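Local coordinates for protein Poly(A) RNA polymerase GLD2 (Rattus norvegicus, PDB 6LBK) that probably extends the 3' ends of selected cytoplasmic RNAs with adenylate units from ATP, building poly(A) tails on messages and monoadenylating certain microRNAs, at residues 57-62 with 203-208; 111-116 with 182-187; 225-230 with 329-334. The protein carries 1 engineered substitution. One frame throughout, in Å; residues are numbered along the deposited sequence.

Contact 1: 57-62 with 203-208; sequences LELFET and LVLVIK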
loop_
_atom_site.group_PDB
_atom_site.type_symbol
_atom_site.label_atom_id
_atom_site.label_comp_id
_atom_site.label_asym_id
_atom_site.label_seq_id
_atom_site.Cartn_x
_atom_site.Cartn_y
_atom_site.Cartn_z
ATOM N N LEU A 57 -15.060 12.106 -0.243
ATOM C CA LEU A 57 -14.673 12.527 -1.587
ATOM C C LEU A 57 -13.879 13.830 -1.576
ATOM O O LEU A 57 -12.951 13.989 -2.377
ATOM C CB LEU A 57 -15.889 12.658 -2.492
ATOM C CG LEU A 57 -16.326 11.273 -2.922
ATOM C CD1 LEU A 57 -17.677 11.364 -3.557
ATOM C CD2 LEU A 57 -15.345 10.733 -3.877
ATOM N N GLU A 58 -14.246 14.786 -0.712
ATOM C CA GLU A 58 -13.486 16.033 -0.592
ATOM C C GLU A 58 -12.040 15.760 -0.186
ATOM O O GLU A 58 -11.096 16.301 -0.781
ATOM C CB GLU A 58 -14.167 16.970 0.412
ATOM C CG GLU A 58 -14.975 18.092 -0.206
ATOM C CD GLU A 58 -15.879 18.815 0.803
ATOM O OE1 GLU A 58 -15.359 19.351 1.808
ATOM O OE2 GLU A 58 -17.111 18.876 0.573
ATOM N N LEU A 59 -11.849 14.907 0.823
ATOM C CA LEU A 59 -10.502 14.536 1.242
ATOM C C LEU A 59 -9.783 13.762 0.139
ATOM O O LEU A 59 -8.583 13.964 -0.100
ATOM C CB LEU A 59 -10.571 13.705 2.527
ATOM C CG LEU A 59 -9.244 13.263 3.135
ATOM C CD1 LEU A 59 -8.595 14.431 3.834
ATOM C CD2 LEU A 59 -9.456 12.128 4.094
ATOM N N PHE A 60 -10.506 12.875 -0.547
ATOM C CA PHE A 60 -9.913 12.122 -1.638
ATOM C C PHE A 60 -9.385 13.055 -2.716
ATOM O O PHE A 60 -8.226 12.957 -3.126
ATOM C CB PHE A 60 -10.939 11.152 -2.217
ATOM C CG PHE A 60 -10.451 10.448 -3.434
ATOM C CD1 PHE A 60 -9.218 9.783 -3.413
ATOM C CD2 PHE A 60 -11.207 10.440 -4.590
ATOM C CE1 PHE A 60 -8.730 9.142 -4.542
ATOM C CE2 PHE A 60 -10.746 9.789 -5.722
ATOM C CZ PHE A 60 -9.495 9.134 -5.700
ATOM N N GLU A 61 -10.211 14.001 -3.148
ATOM C CA GLU A 61 -9.851 14.834 -4.282
ATOM C C GLU A 61 -8.762 15.840 -3.933
ATOM O O GLU A 61 -7.934 16.170 -4.796
ATOM C CB GLU A 61 -11.094 15.556 -4.767
ATOM C CG GLU A 61 -12.177 14.624 -5.228
ATOM C CD GLU A 61 -13.043 15.255 -6.277
ATOM O OE1 GLU A 61 -14.258 15.440 -6.010
ATOM O OE2 GLU A 61 -12.500 15.581 -7.357
ATOM N N THR A 62 -8.705 16.310 -2.679
ATOM C CA THR A 62 -7.620 17.232 -2.355
ATOM C C THR A 62 -6.311 16.530 -1.978
ATOM O O THR A 62 -5.239 17.118 -2.175
ATOM C CB THR A 62 -8.055 18.211 -1.251
ATOM O OG1 THR A 62 -8.443 17.493 -0.071
ATOM C CG2 THR A 62 -9.217 19.094 -1.729
ATOM N N LEU A 203 -11.943 5.143 -0.481
ATOM C CA LEU A 203 -11.989 4.448 0.793
ATOM C C LEU A 203 -10.589 4.168 1.295
ATOM O O LEU A 203 -10.270 4.413 2.463
ATOM C CB LEU A 203 -12.751 3.139 0.645
ATOM C CG LEU A 203 -13.011 2.541 2.023
ATOM C CD1 LEU A 203 -14.221 3.312 2.685
ATOM C CD2 LEU A 203 -13.195 1.019 2.038
ATOM N N VAL A 204 -9.733 3.651 0.416
ATOM C CA VAL A 204 -8.374 3.340 0.824
ATOM C C VAL A 204 -7.662 4.598 1.304
ATOM O O VAL A 204 -6.925 4.569 2.297
ATOM C CB VAL A 204 -7.630 2.641 -0.325
ATOM C CG1 VAL A 204 -6.125 2.800 -0.173
ATOM C CG2 VAL A 204 -8.035 1.138 -0.406
ATOM N N LEU A 205 -7.890 5.728 0.633
ATOM C CA LEU A 205 -7.161 6.940 0.994
ATOM C C LEU A 205 -7.603 7.457 2.363
ATOM O O LEU A 205 -6.764 7.800 3.211
ATOM C CB LEU A 205 -7.337 8.008 -0.093
ATOM C CG LEU A 205 -6.636 9.379 -0.096
ATOM C CD1 LEU A 205 -6.897 10.279 1.123
ATOM C CD2 LEU A 205 -5.149 9.160 -0.303
ATOM N N VAL A 206 -8.920 7.562 2.588
ATOM C CA VAL A 206 -9.375 8.050 3.890
ATOM C C VAL A 206 -8.912 7.111 4.991
ATOM O O VAL A 206 -8.561 7.544 6.091
ATOM C CB VAL A 206 -10.906 8.225 3.913
ATOM C CG1 VAL A 206 -11.629 6.852 3.824
ATOM C CG2 VAL A 206 -11.313 8.963 5.165
ATOM N N ILE A 207 -8.851 5.816 4.694
ATOM C CA ILE A 207 -8.428 4.833 5.678
ATOM C C ILE A 207 -6.925 4.938 5.964
ATOM O O ILE A 207 -6.497 4.827 7.121
ATOM C CB ILE A 207 -8.857 3.450 5.176
ATOM C CG1 ILE A 207 -10.393 3.332 5.330
ATOM C CG2 ILE A 207 -8.126 2.380 5.900
ATOM C CD1 ILE A 207 -10.994 2.019 4.832
ATOM N N LYS A 208 -6.104 5.182 4.936
ATOM C CA LYS A 208 -4.680 5.449 5.160
ATOM C C LYS A 208 -4.487 6.691 6.028
ATOM O O LYS A 208 -3.717 6.673 6.994
ATOM C CB LYS A 208 -3.956 5.639 3.824
ATOM C CG LYS A 208 -3.370 4.401 3.182
ATOM C CD LYS A 208 -2.704 4.826 1.897
ATOM C CE LYS A 208 -1.983 3.701 1.209
ATOM N NZ LYS A 208 -0.845 4.221 0.392
#
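Leu205 meets both Leu59 and Phe60, and segments 57-62 and 203-208 pass each other nearly perpendicularly here, their axes 9.2 Å apart and 88° to one another. The backbones come nearest at Phe60 and Leu205, whose CA atoms lie 6.4 Å apart. Leu205 directs its CB toward the opposing helix; its CB lies 4.2 Å from CD1 of the Phe60 ring, approached obliquely. Its CD1 branch reaches farther, to Leu59, lying 4.3 Å from the Leu59 CG and a similar distance from the carbonyl oxygen of that residue. One position on, Val206 brings its CG2 methyl to Leu59 CD2 at 3.8 Å, the tightest approach across the pair. The two side chains cross at about a right angle: Leu59 holds CG anti to its own N (chi1 -178°), which puts CG on the side of the valine, so that its CD2 branch meets the CG2 methyl. No hydrogen bond joins the helices, and all four touching residues are buried. Farther along, Ile207 turns to Leu287 and Phe290 of helix 283-297. Such perpendicular, mainly apolar packing joins helix 51-63, early in the chain, to the helical bundle formed by helices 200-213, 226-239 and 283-297, away from the five-stranded palm sheet.

Contact 2: 111-116 with 182-187; sequences DLCLVV and VGIRNT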
loop_
_atom_site.group_PDB
_atom_site.type_symbol
_atom_site.label_atom_id
_atom_site.label_comp_id
_atom_site.label_asym_id
_atom_site.label_seq_id
_atom_site.Cartn_x
_atom_site.Cartn_y
_atom_site.Cartn_z
ATOM N N ASP A 111 8.798 4.927 -3.954
ATOM C CA ASP A 111 9.442 3.638 -3.754
ATOM C C ASP A 111 10.041 3.216 -5.088
ATOM O O ASP A 111 9.359 3.235 -6.118
ATOM C CB ASP A 111 8.446 2.578 -3.266
ATOM C CG ASP A 111 7.985 2.805 -1.820
ATOM O OD1 ASP A 111 8.758 2.484 -0.873
ATOM O OD2 ASP A 111 6.837 3.300 -1.634
ATOM N N LEU A 112 11.314 2.833 -5.060
ATOM C CA LEU A 112 12.067 2.454 -6.231
ATOM C C LEU A 112 12.626 1.059 -6.009
ATOM O O LEU A 112 13.082 0.711 -4.909
ATOM C CB LEU A 112 13.219 3.459 -6.519
ATOM C CG LEU A 112 12.775 4.910 -6.640
ATOM C CD1 LEU A 112 13.937 5.889 -6.453
ATOM C CD2 LEU A 112 12.140 5.120 -7.986
ATOM N N CYS A 113 12.630 0.283 -7.074
ATOM C CA CYS A 113 13.121 -1.074 -7.030
ATOM C C CYS A 113 14.182 -1.199 -8.118
ATOM O O CYS A 113 13.875 -1.049 -9.312
ATOM C CB CYS A 113 11.978 -2.038 -7.242
ATOM S SG CYS A 113 12.582 -3.645 -7.330
ATOM N N LEU A 114 15.412 -1.466 -7.699
ATOM C CA LEU A 114 16.541 -1.587 -8.644
ATOM C C LEU A 114 16.677 -3.044 -9.049
ATOM O O LEU A 114 16.812 -3.867 -8.188
ATOM C CB LEU A 114 17.793 -1.058 -7.956
ATOM C CG LEU A 114 19.071 -1.094 -8.776
ATOM C CD1 LEU A 114 18.937 -0.252 -10.021
ATOM C CD2 LEU A 114 20.238 -0.615 -7.949
ATOM N N VAL A 115 16.584 -3.310 -10.342
ATOM C CA VAL A 115 16.712 -4.693 -10.862
ATOM C C VAL A 115 18.084 -4.836 -11.501
ATOM O O VAL A 115 18.348 -4.171 -12.497
ATOM C CB VAL A 115 15.631 -4.971 -11.903
ATOM C CG1 VAL A 115 15.479 -6.454 -12.115
ATOM C CG2 VAL A 115 14.323 -4.371 -11.458
ATOM N N VAL A 116 18.875 -5.740 -10.948
ATOM C CA VAL A 116 20.260 -5.997 -11.398
ATOM C C VAL A 116 20.297 -7.446 -11.821
ATOM O O VAL A 116 19.914 -8.265 -11.021
ATOM C CB VAL A 116 21.197 -5.779 -10.213
ATOM C CG1 VAL A 116 22.580 -6.276 -10.514
ATOM C CG2 VAL A 116 21.229 -4.326 -9.814
ATOM N N VAL A 182 8.998 -8.625 -6.166
ATOM C CA VAL A 182 7.583 -8.836 -5.867
ATOM C C VAL A 182 6.835 -7.505 -5.760
ATOM O O VAL A 182 5.663 -7.401 -6.156
ATOM C CB VAL A 182 7.424 -9.696 -4.593
ATOM C CG1 VAL A 182 7.966 -8.983 -3.374
ATOM C CG2 VAL A 182 5.962 -10.043 -4.367
ATOM N N GLY A 183 7.518 -6.457 -5.294
ATOM C CA GLY A 183 6.891 -5.149 -5.216
ATOM C C GLY A 183 6.492 -4.591 -6.571
ATOM O O GLY A 183 5.517 -3.843 -6.669
ATOM N N ILE A 184 7.237 -4.938 -7.638
ATOM C CA ILE A 184 6.774 -4.599 -8.983
ATOM C C ILE A 184 5.471 -5.335 -9.293
ATOM O O ILE A 184 4.465 -4.713 -9.674
ATOM C CB ILE A 184 7.859 -4.878 -10.041
ATOM C CG1 ILE A 184 9.100 -3.985 -9.855
ATOM C CG2 ILE A 184 7.282 -4.714 -11.445
ATOM C CD1 ILE A 184 10.295 -4.446 -10.627
ATOM N N ARG A 185 5.429 -6.651 -9.038
ATOM C CA ARG A 185 4.228 -7.420 -9.375
ATOM C C ARG A 185 2.996 -6.900 -8.636
ATOM O O ARG A 185 1.982 -6.538 -9.257
ATOM C CB ARG A 185 4.437 -8.905 -9.079
ATOM C CG ARG A 185 5.603 -9.486 -9.849
ATOM C CD ARG A 185 5.473 -10.963 -10.109
ATOM N NE ARG A 185 6.563 -11.358 -10.994
ATOM C CZ ARG A 185 6.502 -11.305 -12.319
ATOM N NH1 ARG A 185 5.396 -10.890 -12.919
ATOM N NH2 ARG A 185 7.546 -11.656 -13.043
ATOM N N ASN A 186 3.087 -6.768 -7.316
ATOM C CA ASN A 186 1.869 -6.389 -6.622
ATOM C C ASN A 186 1.493 -4.944 -6.897
ATOM O O ASN A 186 0.295 -4.627 -6.844
ATOM C CB ASN A 186 1.972 -6.674 -5.123
ATOM C CG ASN A 186 3.135 -5.981 -4.459
ATOM O OD1 ASN A 186 3.449 -4.827 -4.759
ATOM N ND2 ASN A 186 3.780 -6.683 -3.526
ATOM N N THR A 187 2.468 -4.104 -7.322
ATOM C CA THR A 187 2.107 -2.736 -7.710
ATOM C C THR A 187 0.978 -2.757 -8.723
ATOM O O THR A 187 0.015 -1.984 -8.611
ATOM C CB THR A 187 3.305 -1.954 -8.270
ATOM O OG1 THR A 187 4.184 -1.585 -7.201
ATOM C CG2 THR A 187 2.820 -0.683 -8.939
#
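Ile184 ends in a methyl, CD1, that touches Cys113 and Val115 at once, lying 4.1 Å from Cys113 SG and equally far from Val115 CG2. The isoleucine does not aim its CB straight at the strand. Its CG1 is set anti to the carbonyl carbon (chi1 -65°) and the chain then runs on extended, and this delivers CD1 to the strand. Cys113 and Val115, two residues apart on strand 110-116, both direct their CB atoms toward the helix, so their side chains receive the methyl as a pair. Cys113 offers sulfur, whereas Val115 offers a single branch and meets the isoleucine at a slant. The contact is small and apolar, without a hydrogen bond across it. Within the helix, Thr187 OG1 donates to Gly183 O at 2.7 Å, tilted modestly from the carbonyl plane, and Thr187 N bonds the same oxygen. Asp111, probably a ligand of the catalytic magnesium, lies on this strand just ahead of the packing residues. Strand 110-116 is hydrogen-bonded to strand 91-96 through Asp111 and Cys113 and to strand 172-178 through Leu112 and Leu114. Phe94 of strand 91-96 touches both Val115 and Ile184, and Gly97 N bonds Thr187 OG1. Helix 182-194 thus packs on one face of the palm sheet, while Leu114 points the other way, onto Ile134 and Val138 of helix 128-144.

Contact 3: 225-230 with 329-334; sequences SSYSLV and EEPFDG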
loop_
_atom_site.group_PDB
_atom_site.type_symbol
_atom_site.label_atom_id
_atom_site.label_comp_id
_atom_site.label_asym_id
_atom_site.label_seq_id
_atom_site.Cartn_x
_atom_site.Cartn_y
_atom_site.Cartn_z
ATOM N N SER A 225 1.525 -1.825 8.321
ATOM C CA SER A 225 2.080 -1.261 7.105
ATOM C C SER A 225 0.961 -0.814 6.177
ATOM O O SER A 225 -0.159 -1.330 6.224
ATOM C CB SER A 225 2.978 -2.272 6.387
ATOM O OG SER A 225 2.229 -3.361 5.890
ATOM N N SER A 226 1.283 0.165 5.321
ATOM C CA SER A 226 0.309 0.641 4.349
ATOM C C SER A 226 -0.187 -0.506 3.491
ATOM O O SER A 226 -1.377 -0.576 3.158
ATOM C CB SER A 226 0.938 1.713 3.474
ATOM O OG SER A 226 0.968 2.956 4.149
ATOM N N TYR A 227 0.725 -1.414 3.119
ATOM C CA TYR A 227 0.358 -2.570 2.308
ATOM C C TYR A 227 -0.595 -3.488 3.063
ATOM O O TYR A 227 -1.542 -4.025 2.473
ATOM C CB TYR A 227 1.615 -3.318 1.880
ATOM C CG TYR A 227 1.441 -4.402 0.832
ATOM C CD1 TYR A 227 0.551 -4.249 -0.227
ATOM C CD2 TYR A 227 2.216 -5.568 0.877
ATOM C CE1 TYR A 227 0.417 -5.240 -1.208
ATOM C CE2 TYR A 227 2.091 -6.561 -0.094
ATOM C CZ TYR A 227 1.188 -6.385 -1.143
ATOM O OH TYR A 227 1.071 -7.361 -2.120
ATOM N N SER A 228 -0.357 -3.690 4.364
ATOM C CA SER A 228 -1.289 -4.485 5.159
ATOM C C SER A 228 -2.674 -3.870 5.136
ATOM O O SER A 228 -3.667 -4.562 4.898
ATOM C CB SER A 228 -0.801 -4.594 6.592
ATOM O OG SER A 228 0.357 -5.396 6.649
ATOM N N LEU A 229 -2.754 -2.556 5.353
ATOM C CA LEU A 229 -4.047 -1.876 5.341
ATOM C C LEU A 229 -4.735 -2.024 3.997
ATOM O O LEU A 229 -5.935 -2.286 3.938
ATOM C CB LEU A 229 -3.882 -0.398 5.668
ATOM C CG LEU A 229 -3.986 0.104 7.084
ATOM C CD1 LEU A 229 -3.725 1.562 6.984
ATOM C CD2 LEU A 229 -5.382 -0.153 7.633
ATOM N N VAL A 230 -4.019 -1.729 2.913
ATOM C CA VAL A 230 -4.583 -1.840 1.570
ATOM C C VAL A 230 -5.130 -3.224 1.356
ATOM O O VAL A 230 -6.201 -3.396 0.777
ATOM C CB VAL A 230 -3.533 -1.486 0.489
ATOM C CG1 VAL A 230 -4.129 -1.692 -0.883
ATOM C CG2 VAL A 230 -3.098 -0.037 0.630
ATOM N N GLU A 329 -1.832 -12.464 4.178
ATOM C CA GLU A 329 -1.056 -13.225 3.203
ATOM C C GLU A 329 -0.643 -12.328 2.034
ATOM O O GLU A 329 -1.496 -11.733 1.370
ATOM C CB GLU A 329 -1.853 -14.422 2.685
ATOM C CG GLU A 329 -1.081 -15.329 1.718
ATOM C CD GLU A 329 -1.965 -16.358 0.982
ATOM O OE1 GLU A 329 -1.595 -17.561 0.933
ATOM O OE2 GLU A 329 -3.022 -15.970 0.438
ATOM N N GLU A 330 0.660 -12.203 1.791
ATOM C CA GLU A 330 1.088 -11.563 0.556
ATOM C C GLU A 330 0.494 -12.364 -0.606
ATOM O O GLU A 330 0.462 -13.595 -0.543
ATOM C CB GLU A 330 2.622 -11.503 0.491
ATOM C CG GLU A 330 3.249 -10.254 -0.142
ATOM C CD GLU A 330 3.134 -10.162 -1.680
ATOM O OE1 GLU A 330 3.126 -11.217 -2.352
ATOM O OE2 GLU A 330 3.057 -9.021 -2.215
ATOM N N PRO A 331 -0.076 -11.710 -1.626
ATOM C CA PRO A 331 -0.750 -12.474 -2.697
ATOM C C PRO A 331 0.191 -13.194 -3.665
ATOM O O PRO A 331 -0.232 -14.196 -4.262
ATOM C CB PRO A 331 -1.603 -11.420 -3.417
ATOM C CG PRO A 331 -1.040 -10.127 -3.038
ATOM C CD PRO A 331 -0.334 -10.270 -1.720
ATOM N N PHE A 332 1.446 -12.761 -3.830
ATOM C CA PHE A 332 2.343 -13.442 -4.760
ATOM C C PHE A 332 3.267 -14.433 -4.057
ATOM O O PHE A 332 3.409 -15.561 -4.525
ATOM C CB PHE A 332 3.159 -12.421 -5.587
ATOM C CG PHE A 332 2.334 -11.637 -6.608
ATOM C CD1 PHE A 332 1.873 -12.245 -7.772
ATOM C CD2 PHE A 332 2.035 -10.303 -6.410
ATOM C CE1 PHE A 332 1.124 -11.540 -8.704
ATOM C CE2 PHE A 332 1.276 -9.597 -7.336
ATOM C CZ PHE A 332 0.830 -10.220 -8.483
ATOM N N ASP A 333 3.898 -14.066 -2.944
ATOM C CA ASP A 333 4.591 -15.036 -2.099
ATOM C C ASP A 333 3.828 -15.270 -0.796
ATOM O O ASP A 333 2.870 -14.569 -0.463
ATOM C CB ASP A 333 6.017 -14.576 -1.801
ATOM C CG ASP A 333 6.067 -13.232 -1.138
ATOM O OD1 ASP A 333 4.992 -12.667 -0.920
ATOM O OD2 ASP A 333 7.167 -12.711 -0.857
ATOM N N GLY A 334 4.245 -16.286 -0.053
ATOM C CA GLY A 334 3.510 -16.641 1.147
ATOM C C GLY A 334 4.134 -16.138 2.431
ATOM O O GLY A 334 4.909 -16.864 3.063
#
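Tyr227 sits in the first turn of helix 226-239, two residues past the N-cap Ser225, and faces an irregular loop in which Glu330, in polyproline II conformation, leads into the turn at Pro331. The phenol reaches across and its OH donates to Glu330 OE2 at 2.6 Å. That oxygen lies at the ring edge, near the ring plane, but the hydroxyl meets it from well above the carboxylate plane. The ring and carboxylate planes are 40° apart. Pro331 and Tyr227 approach from opposite directions, Pro331 CD lying 3.3 Å from Tyr227 OH. Glu330, bent at chi2 (-74°), folds its other oxygen, OE1, back onto its own loop, where Phe332 N at 2.7 Å and Asp333 N at 3.0 Å both donate to it. Asn186 of helix 182-194 adds a second bond to OE2. With an alanine here, the Tyr227 hydroxyl would probably lose its acceptor and the N-H groups of Phe332 and Asp333 their anchor, freeing the turn to move. The Tyr227 side chain lies about 9 Å from that of Asp111, a probable catalytic magnesium ligand; this is consistent with the nucleotide pocket of Cid1-type enzymes, where a tyrosine in this helix stacks on the base.

In the fold
All three contacts are buried, but they differ in chemistry. Contacts 1 and 2 are apolar: the first packs helix on helix within the helical part, and the second seats a helix on the palm sheet. Contact 3, whose centre is nearest the middle of the chain, relies on a carboxyl group that accepts hydrogen bonds beside the presumed active site. It also links the others. Asn186, on the helix of contact 2, also serves the carboxylate of contact 3, while Val230 in contact 3 packs on Val204 and Lys208 of helix 200-213, the helix of contact 1. Contacts 1 and 2 do not touch, and their centres lie 25 Å apart.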